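Long-range contact in ABC transporter sugar binding protein (Xanthomonas axonopodis pv. citri, PDB 3UOR), which probably binds maltose or a related sugar in the periplasm and delivers it to an ABC transporter for uptake: residues D120-D132 against G362-V374. Sequence-based numbering, arbitrary orientation.
Sequences DYFPGVWDTNLVD and GDQLERVKATPKV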
ATOM      1  N   ASP A 120      17.160  -6.870  -6.496  1.00 33.26           N
ATOM      2  CA  ASP A 120      16.552  -7.779  -5.513  1.00 30.11           C
ATOM      3  C   ASP A 120      15.238  -7.214  -4.951  1.00 37.90           C
ATOM      4  O   ASP A 120      14.542  -7.889  -4.189  1.00 36.56           O
ATOM      5  CB  ASP A 120      17.536  -8.052  -4.377  1.00 30.02           C
ATOM      6  CG  ASP A 120      17.057  -9.127  -3.413  1.00 35.46           C
ATOM      7  OD1 ASP A 120      17.111  -8.883  -2.179  1.00 32.74           O
ATOM      8  OD2 ASP A 120      16.625 -10.202  -3.885  1.00 41.96           O
ATOM      9  N   TYR A 121      14.901  -5.975  -5.327  1.00 33.38           N
ATOM     10  CA  TYR A 121      13.682  -5.330  -4.834  1.00 27.82           C
ATOM     11  C   TYR A 121      12.515  -5.551  -5.794  1.00 30.54           C
ATOM     12  O   TYR A 121      12.681  -5.533  -7.013  1.00 31.33           O
ATOM     13  CB  TYR A 121      13.904  -3.819  -4.645  1.00 27.53           C
ATOM     14  CG  TYR A 121      14.654  -3.476  -3.375  1.00 33.12           C
ATOM     15  CD1 TYR A 121      13.994  -2.942  -2.287  1.00 29.28           C
ATOM     16  CD2 TYR A 121      16.024  -3.709  -3.256  1.00 35.74           C
ATOM     17  CE1 TYR A 121      14.668  -2.638  -1.124  1.00 28.36           C
ATOM     18  CE2 TYR A 121      16.706  -3.401  -2.085  1.00 26.80           C
ATOM     19  CZ  TYR A 121      16.024  -2.864  -1.031  1.00 32.95           C
ATOM     20  OH  TYR A 121      16.670  -2.539   0.139  1.00 29.90           O
ATOM     21  N   PHE A 122      11.327  -5.768  -5.258  1.00 29.88           N
ATOM     22  CA  PHE A 122      10.184  -5.951  -6.147  1.00 27.15           C
ATOM     23  C   PHE A 122      10.088  -4.721  -7.055  1.00 29.87           C
ATOM     24  O   PHE A 122      10.216  -3.592  -6.588  1.00 38.36           O
ATOM     25  CB  PHE A 122       8.911  -6.208  -5.345  1.00 26.62           C
ATOM     26  CG  PHE A 122       9.007  -7.416  -4.448  1.00 29.01           C
ATOM     27  CD1 PHE A 122       9.025  -8.691  -4.989  1.00 26.79           C
ATOM     28  CD2 PHE A 122       9.084  -7.274  -3.072  1.00 30.86           C
ATOM     29  CE1 PHE A 122       9.105  -9.818  -4.174  1.00 26.43           C
ATOM     30  CE2 PHE A 122       9.174  -8.391  -2.247  1.00 33.13           C
ATOM     31  CZ  PHE A 122       9.201  -9.670  -2.804  1.00 25.79           C
ATOM     32  N   PRO A 123       9.926  -4.942  -8.364  1.00 33.22           N
ATOM     33  CA  PRO A 123      10.089  -3.823  -9.307  1.00 40.12           C
ATOM     34  C   PRO A 123       9.046  -2.718  -9.100  1.00 36.19           C
ATOM     35  O   PRO A 123       9.417  -1.555  -9.132  1.00 31.71           O
ATOM     36  CB  PRO A 123       9.953  -4.489 -10.687  1.00 40.43           C
ATOM     37  CG  PRO A 123       9.222  -5.785 -10.417  1.00 44.75           C
ATOM     38  CD  PRO A 123       9.675  -6.223  -9.045  1.00 34.56           C
ATOM     39  N   GLY A 124       7.781  -3.073  -8.873  1.00 31.84           N
ATOM     40  CA  GLY A 124       6.760  -2.080  -8.610  1.00 32.46           C
ATOM     41  C   GLY A 124       7.055  -1.312  -7.326  1.00 36.48           C
ATOM     42  O   GLY A 124       6.737  -0.138  -7.208  1.00 30.88           O
ATOM     43  N   VAL A 125       7.678  -1.972  -6.359  1.00 31.20           N
ATOM     44  CA  VAL A 125       8.062  -1.301  -5.113  1.00 30.84           C
ATOM     45  C   VAL A 125       9.247  -0.340  -5.317  1.00 34.16           C
ATOM     46  O   VAL A 125       9.222   0.794  -4.846  1.00 34.38           O
ATOM     47  CB  VAL A 125       8.393  -2.330  -4.031  1.00 34.22           C
ATOM     48  CG1 VAL A 125       8.904  -1.647  -2.778  1.00 27.10           C
ATOM     49  CG2 VAL A 125       7.144  -3.177  -3.723  1.00 19.19           C
ATOM     50  N   TRP A 126      10.273  -0.778  -6.040  1.00 33.42           N
ATOM     51  CA  TRP A 126      11.406   0.100  -6.348  1.00 31.32           C
ATOM     52  C   TRP A 126      10.901   1.306  -7.125  1.00 31.22           C
ATOM     53  O   TRP A 126      11.332   2.430  -6.923  1.00 29.13           O
ATOM     54  CB  TRP A 126      12.436  -0.634  -7.212  1.00 22.98           C
ATOM     55  CG  TRP A 126      13.753   0.092  -7.277  1.00 33.32           C
ATOM     56  CD1 TRP A 126      14.251   0.804  -8.329  1.00 35.19           C
ATOM     57  CD2 TRP A 126      14.739   0.174  -6.239  1.00 25.75           C
ATOM     58  NE1 TRP A 126      15.485   1.316  -8.010  1.00 35.29           N
ATOM     59  CE2 TRP A 126      15.802   0.952  -6.731  1.00 32.34           C
ATOM     60  CE3 TRP A 126      14.816  -0.325  -4.935  1.00 22.32           C
ATOM     61  CZ2 TRP A 126      16.937   1.240  -5.968  1.00 34.61           C
ATOM     62  CZ3 TRP A 126      15.949  -0.039  -4.175  1.00 29.28           C
ATOM     63  CH2 TRP A 126      16.990   0.734  -4.697  1.00 28.74           C
ATOM     64  N   ASP A 127       9.985   1.058  -8.048  1.00 32.37           N
ATOM     65  CA  ASP A 127       9.505   2.108  -8.939  1.00 39.47           C
ATOM     66  C   ASP A 127       8.865   3.276  -8.172  1.00 37.03           C
ATOM     67  O   ASP A 127       8.957   4.418  -8.610  1.00 38.03           O
ATOM     68  CB  ASP A 127       8.550   1.516  -9.992  1.00 42.36           C
ATOM     69  CG  ASP A 127       8.086   2.540 -11.007  1.00 49.71           C
ATOM     70  OD1 ASP A 127       8.938   3.244 -11.587  1.00 52.84           O
ATOM     71  OD2 ASP A 127       6.860   2.634 -11.244  1.00 50.40           O
ATOM     72  N   THR A 128       8.252   3.008  -7.016  1.00 34.14           N
ATOM     73  CA  THR A 128       7.641   4.090  -6.235  1.00 34.79           C
ATOM     74  C   THR A 128       8.665   5.116  -5.735  1.00 40.37           C
ATOM     75  O   THR A 128       8.290   6.219  -5.361  1.00 34.90           O
ATOM     76  CB  THR A 128       6.820   3.587  -5.021  1.00 33.87           C
ATOM     77  OG1 THR A 128       7.688   2.998  -4.044  1.00 35.37           O
ATOM     78  CG2 THR A 128       5.784   2.550  -5.438  1.00 33.70           C
ATOM     79  N   ASN A 129       9.951   4.769  -5.720  1.00 30.10           N
ATOM     80  CA  ASN A 129      10.952   5.725  -5.240  1.00 33.54           C
ATOM     81  C   ASN A 129      11.600   6.516  -6.362  1.00 36.63           C
ATOM     82  O   ASN A 129      12.486   7.326  -6.129  1.00 40.15           O
ATOM     83  CB  ASN A 129      12.027   5.028  -4.414  1.00 38.70           C
ATOM     84  CG  ASN A 129      11.531   4.628  -3.052  1.00 40.72           C
ATOM     85  OD1 ASN A 129      12.072   5.055  -2.042  1.00 48.13           O
ATOM     86  ND2 ASN A 129      10.491   3.822  -3.015  1.00 48.06           N
ATOM     87  N   LEU A 130      11.171   6.260  -7.589  1.00 37.39           N
ATOM     88  CA  LEU A 130      11.752   6.949  -8.734  1.00 35.45           C
ATOM     89  C   LEU A 130      10.850   8.104  -9.136  1.00 43.45           C
ATOM     90  O   LEU A 130       9.656   7.928  -9.377  1.00 45.25           O
ATOM     91  CB  LEU A 130      11.928   5.985  -9.902  1.00 31.43           C
ATOM     92  CG  LEU A 130      13.103   5.023  -9.751  1.00 45.27           C
ATOM     93  CD1 LEU A 130      13.026   3.917 -10.798  1.00 49.58           C
ATOM     94  CD2 LEU A 130      14.399   5.811  -9.877  1.00 42.69           C
ATOM     95  N   VAL A 131      11.416   9.296  -9.170  1.00 45.74           N
ATOM     96  CA  VAL A 131      10.640  10.459  -9.540  1.00 52.93           C
ATOM     97  C   VAL A 131      11.327  11.135 -10.700  1.00 57.97           C
ATOM     98  O   VAL A 131      12.404  11.724 -10.544  1.00 44.86           O
ATOM     99  CB  VAL A 131      10.474  11.434  -8.371  1.00 55.54           C
ATOM    100  CG1 VAL A 131       9.798  12.698  -8.855  1.00 57.39           C
ATOM    101  CG2 VAL A 131       9.661  10.789  -7.263  1.00 45.81           C
ATOM    102  N   ASP A 132      10.718  11.014 -11.874  1.00 58.73           N
ATOM    103  CA  ASP A 132      11.266  11.637 -13.050  1.00 59.76           C
ATOM    104  C   ASP A 132      12.603  10.989 -13.371  1.00 62.02           C
ATOM    105  O   ASP A 132      13.557  11.672 -13.744  1.00 54.46           O
ATOM    106  CB  ASP A 132      11.474  13.126 -12.787  1.00 74.88           C
ATOM    107  CG  ASP A 132      11.412  13.949 -14.046  1.00 90.99           C
ATOM    108  OD1 ASP A 132      10.386  13.842 -14.756  1.00 97.88           O
ATOM    109  OD2 ASP A 132      12.378  14.699 -14.319  1.00 92.37           O
ATOM    110  N   GLY A 362       3.840 -12.169  -0.306  1.00 37.09           N
ATOM    111  CA  GLY A 362       5.122 -12.269  -0.976  1.00 28.71           C
ATOM    112  C   GLY A 362       4.907 -12.524  -2.449  1.00 28.16           C
ATOM    113  O   GLY A 362       5.597 -11.972  -3.288  1.00 31.35           O
ATOM    114  N   ASP A 363       3.929 -13.350  -2.778  1.00 31.85           N
ATOM    115  CA  ASP A 363       3.612 -13.568  -4.190  1.00 35.76           C
ATOM    116  C   ASP A 363       3.068 -12.293  -4.880  1.00 39.06           C
ATOM    117  O   ASP A 363       3.447 -11.975  -6.026  1.00 30.29           O
ATOM    118  CB  ASP A 363       2.593 -14.707  -4.326  1.00 33.68           C
ATOM    119  CG  ASP A 363       2.292 -15.049  -5.771  1.00 36.73           C
ATOM    120  OD1 ASP A 363       3.158 -15.618  -6.452  1.00 62.31           O
ATOM    121  OD2 ASP A 363       1.188 -14.744  -6.229  1.00 44.48           O
ATOM    122  N   GLN A 364       2.174 -11.574  -4.206  1.00 32.81           N
ATOM    123  CA  GLN A 364       1.528 -10.397  -4.840  1.00 29.24           C
ATOM    124  C   GLN A 364       2.528  -9.268  -5.087  1.00 32.46           C
ATOM    125  O   GLN A 364       2.405  -8.507  -6.057  1.00 29.06           O
ATOM    126  CB  GLN A 364       0.361  -9.867  -3.995  1.00 25.49           C
ATOM    127  CG  GLN A 364      -0.407  -8.705  -4.671  1.00 24.91           C
ATOM    128  CD  GLN A 364      -1.775  -8.480  -4.046  1.00 26.09           C
ATOM    129  OE1 GLN A 364      -2.616  -9.365  -4.062  1.00 27.34           O
ATOM    130  NE2 GLN A 364      -2.001  -7.285  -3.504  1.00 21.38           N
ATOM    131  N   LEU A 365       3.521  -9.170  -4.202  1.00 29.52           N
ATOM    132  CA  LEU A 365       4.558  -8.154  -4.313  1.00 31.07           C
ATOM    133  C   LEU A 365       5.267  -8.211  -5.657  1.00 26.20           C
ATOM    134  O   LEU A 365       5.825  -7.205  -6.105  1.00 25.74           O
ATOM    135  CB  LEU A 365       5.574  -8.246  -3.167  1.00 30.15           C
ATOM    136  CG  LEU A 365       4.954  -7.859  -1.822  1.00 36.87           C
ATOM    137  CD1 LEU A 365       6.015  -7.777  -0.741  1.00 31.09           C
ATOM    138  CD2 LEU A 365       4.271  -6.537  -1.960  1.00 32.84           C
ATOM    139  N   GLU A 366       5.226  -9.363  -6.323  1.00 25.48           N
ATOM    140  CA  GLU A 366       5.893  -9.460  -7.630  1.00 24.46           C
ATOM    141  C   GLU A 366       5.127  -8.668  -8.672  1.00 34.95           C
ATOM    142  O   GLU A 366       5.653  -8.409  -9.747  1.00 34.01           O
ATOM    143  CB  GLU A 366       5.995 -10.916  -8.104  1.00 27.10           C
ATOM    144  CG  GLU A 366       6.964 -11.781  -7.318  1.00 39.85           C
ATOM    145  CD  GLU A 366       8.428 -11.419  -7.561  1.00 49.07           C
ATOM    146  OE1 GLU A 366       8.708 -10.577  -8.449  1.00 44.20           O
ATOM    147  OE2 GLU A 366       9.302 -11.981  -6.852  1.00 46.40           O
ATOM    148  N   ARG A 367       3.881  -8.297  -8.359  1.00 27.20           N
ATOM    149  CA  ARG A 367       3.003  -7.703  -9.355  1.00 24.94           C
ATOM    150  C   ARG A 367       2.507  -6.285  -9.003  1.00 32.30           C
ATOM    151  O   ARG A 367       1.863  -5.625  -9.832  1.00 28.46           O
ATOM    152  CB  ARG A 367       1.803  -8.641  -9.617  1.00 29.69           C
ATOM    153  CG  ARG A 367       2.199 -10.011 -10.230  1.00 29.85           C
ATOM    154  CD  ARG A 367       0.954 -10.896 -10.462  1.00 35.75           C
ATOM    155  NE  ARG A 367       0.290 -11.249  -9.201  1.00 34.57           N
ATOM    156  CZ  ARG A 367       0.647 -12.284  -8.442  1.00 38.19           C
ATOM    157  NH1 ARG A 367       1.664 -13.063  -8.824  1.00 30.80           N
ATOM    158  NH2 ARG A 367      -0.000 -12.548  -7.308  1.00 28.98           N
ATOM    159  N   VAL A 368       2.804  -5.811  -7.791  1.00 24.57           N
ATOM    160  CA  VAL A 368       2.311  -4.502  -7.373  1.00 31.27           C
ATOM    161  C   VAL A 368       2.845  -3.422  -8.306  1.00 30.37           C
ATOM    162  O   VAL A 368       3.926  -3.568  -8.866  1.00 31.62           O
ATOM    163  CB  VAL A 368       2.624  -4.182  -5.889  1.00 24.12           C
ATOM    164  CG1 VAL A 368       1.901  -5.163  -4.984  1.00 26.02           C
ATOM    165  CG2 VAL A 368       4.118  -4.198  -5.651  1.00 20.77           C
ATOM    166  N   LYS A 369       2.058  -2.360  -8.488  1.00 26.91           N
ATOM    167  CA  LYS A 369       2.361  -1.268  -9.425  1.00 28.55           C
ATOM    168  C   LYS A 369       2.278   0.045  -8.685  1.00 36.74           C
ATOM    169  O   LYS A 369       1.353   0.230  -7.888  1.00 36.19           O
ATOM    170  CB  LYS A 369       1.312  -1.176 -10.556  1.00 28.01           C
ATOM    171  CG  LYS A 369       1.396  -2.178 -11.697  1.00 49.64           C
ATOM    172  CD  LYS A 369       0.321  -1.849 -12.775  1.00 69.03           C
ATOM    173  CE  LYS A 369       0.126  -3.003 -13.786  1.00 75.48           C
ATOM    174  NZ  LYS A 369      -1.042  -2.846 -14.743  1.00 62.88           N
ATOM    175  N   ALA A 370       3.186   0.973  -9.003  1.00 36.23           N
ATOM    176  CA  ALA A 370       3.149   2.316  -8.435  1.00 38.11           C
ATOM    177  C   ALA A 370       1.982   3.125  -9.019  1.00 37.94           C
ATOM    178  O   ALA A 370       1.630   2.969 -10.189  1.00 33.98           O
ATOM    179  CB  ALA A 370       4.466   3.034  -8.690  1.00 36.90           C
ATOM    180  N   THR A 371       1.377   3.975  -8.196  1.00 39.22           N
ATOM    181  CA  THR A 371       0.338   4.913  -8.664  1.00 34.17           C
ATOM    182  C   THR A 371       1.037   6.083  -9.344  1.00 28.05           C
ATOM    183  O   THR A 371       2.234   6.300  -9.105  1.00 31.61           O
ATOM    184  CB  THR A 371      -0.488   5.429  -7.477  1.00 29.79           C
ATOM    185  OG1 THR A 371       0.372   5.583  -6.332  1.00 28.16           O
ATOM    186  CG2 THR A 371      -1.572   4.446  -7.122  1.00 25.96           C
ATOM    187  N   PRO A 372       0.312   6.852 -10.189  1.00 29.72           N
ATOM    188  CA  PRO A 372       0.964   7.958 -10.900  1.00 29.33           C
ATOM    189  C   PRO A 372       1.686   8.878  -9.925  1.00 38.67           C
ATOM    190  O   PRO A 372       1.150   9.148  -8.875  1.00 39.67           O
ATOM    191  CB  PRO A 372      -0.209   8.663 -11.591  1.00 31.02           C
ATOM    192  CG  PRO A 372      -1.170   7.542 -11.849  1.00 28.13           C
ATOM    193  CD  PRO A 372      -1.092   6.690 -10.615  1.00 26.36           C
ATOM    194  N   LYS A 373       2.902   9.310 -10.247  1.00 44.27           N
ATOM    195  CA  LYS A 373       3.722  10.026  -9.274  1.00 47.91           C
ATOM    196  C   LYS A 373       3.514  11.534  -9.311  1.00 53.19           C
ATOM    197  O   LYS A 373       4.449  12.290  -9.574  1.00 63.85           O
ATOM    198  CB  LYS A 373       5.207   9.708  -9.453  1.00 42.88           C
ATOM    199  CG  LYS A 373       5.622   8.331  -8.979  1.00 52.85           C
ATOM    200  CD  LYS A 373       5.949   7.485 -10.186  1.00 61.47           C
ATOM    201  CE  LYS A 373       6.887   6.354  -9.847  1.00 43.48           C
ATOM    202  NZ  LYS A 373       7.973   6.357 -10.860  1.00 43.25           N
ATOM    203  N   VAL A 374       2.287  11.960  -9.036  1.00 40.21           N
ATOM    204  CA  VAL A 374       1.983  13.380  -8.915  1.00 34.30           C
ATOM    205  C   VAL A 374       1.668  13.746  -7.479  1.00 34.87           C
ATOM    206  O   VAL A 374       1.053  12.997  -6.720  1.00 36.50           O
ATOM    207  CB  VAL A 374       0.819  13.787  -9.813  1.00 35.36           C
ATOM    208  CG1 VAL A 374       1.177  13.512 -11.266  1.00 36.68           C
ATOM    209  CG2 VAL A 374      -0.462  13.031  -9.417  1.00 30.73           C
TER
HETATM  210  O   HOH W   1       6.276  -5.378  -8.304  1.00 29.56           O
HETATM  211  O   HOH W   2       5.115   0.467 -11.072  1.00 35.10           O
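With CG anti to its carbonyl carbon (chi1 -58°), Phe122 turns its ring toward Leu365, whose CB sits 3.6 Å from the ring centroid. That line lies 8° off the ring normal, which defines a CH-pi contact over the face. Glu366 reaches the same ring at its edge: a bend at chi2 folds its carboxylate back until OE2 is 3.4 Å from Phe122 CE1, the two planes nearly perpendicular. The carboxylate's stronger partner is Arg344, whose salt bridge probably helps fix it there. Phe122 is also the N-cap residue of helix 123-127. At the first turn of that helix the backbones meet in a near-linear CA-H...O contact, Gly124 CA lying 3.2 Å from Val368 O with an angle of 168° at the hydrogen, and one water accepts from Gly124 N while donating to Leu365 O and Val368 O. In this periplasmic solute-binding protein, the contact joins a short helix, which leads through a type I turn (Asp127 to Leu130) into strand 130-131 of the mixed sheet, to an extended chain 230 residues later in sequence. Along that chain Ala370 CB meets Thr128 CG2 at 3.5 Å, and a second water donates to Asp127 OD2 and accepts from Ala370 N. Farther on, Lys373 gives NZ to Leu130 O at 2.7 Å, tilted out of the carbonyl plane. The same ammonium forms a salt bridge with Asp127, where its hydrogen bond to OD1 is weak, NZ to OD1 being 3.3 Å.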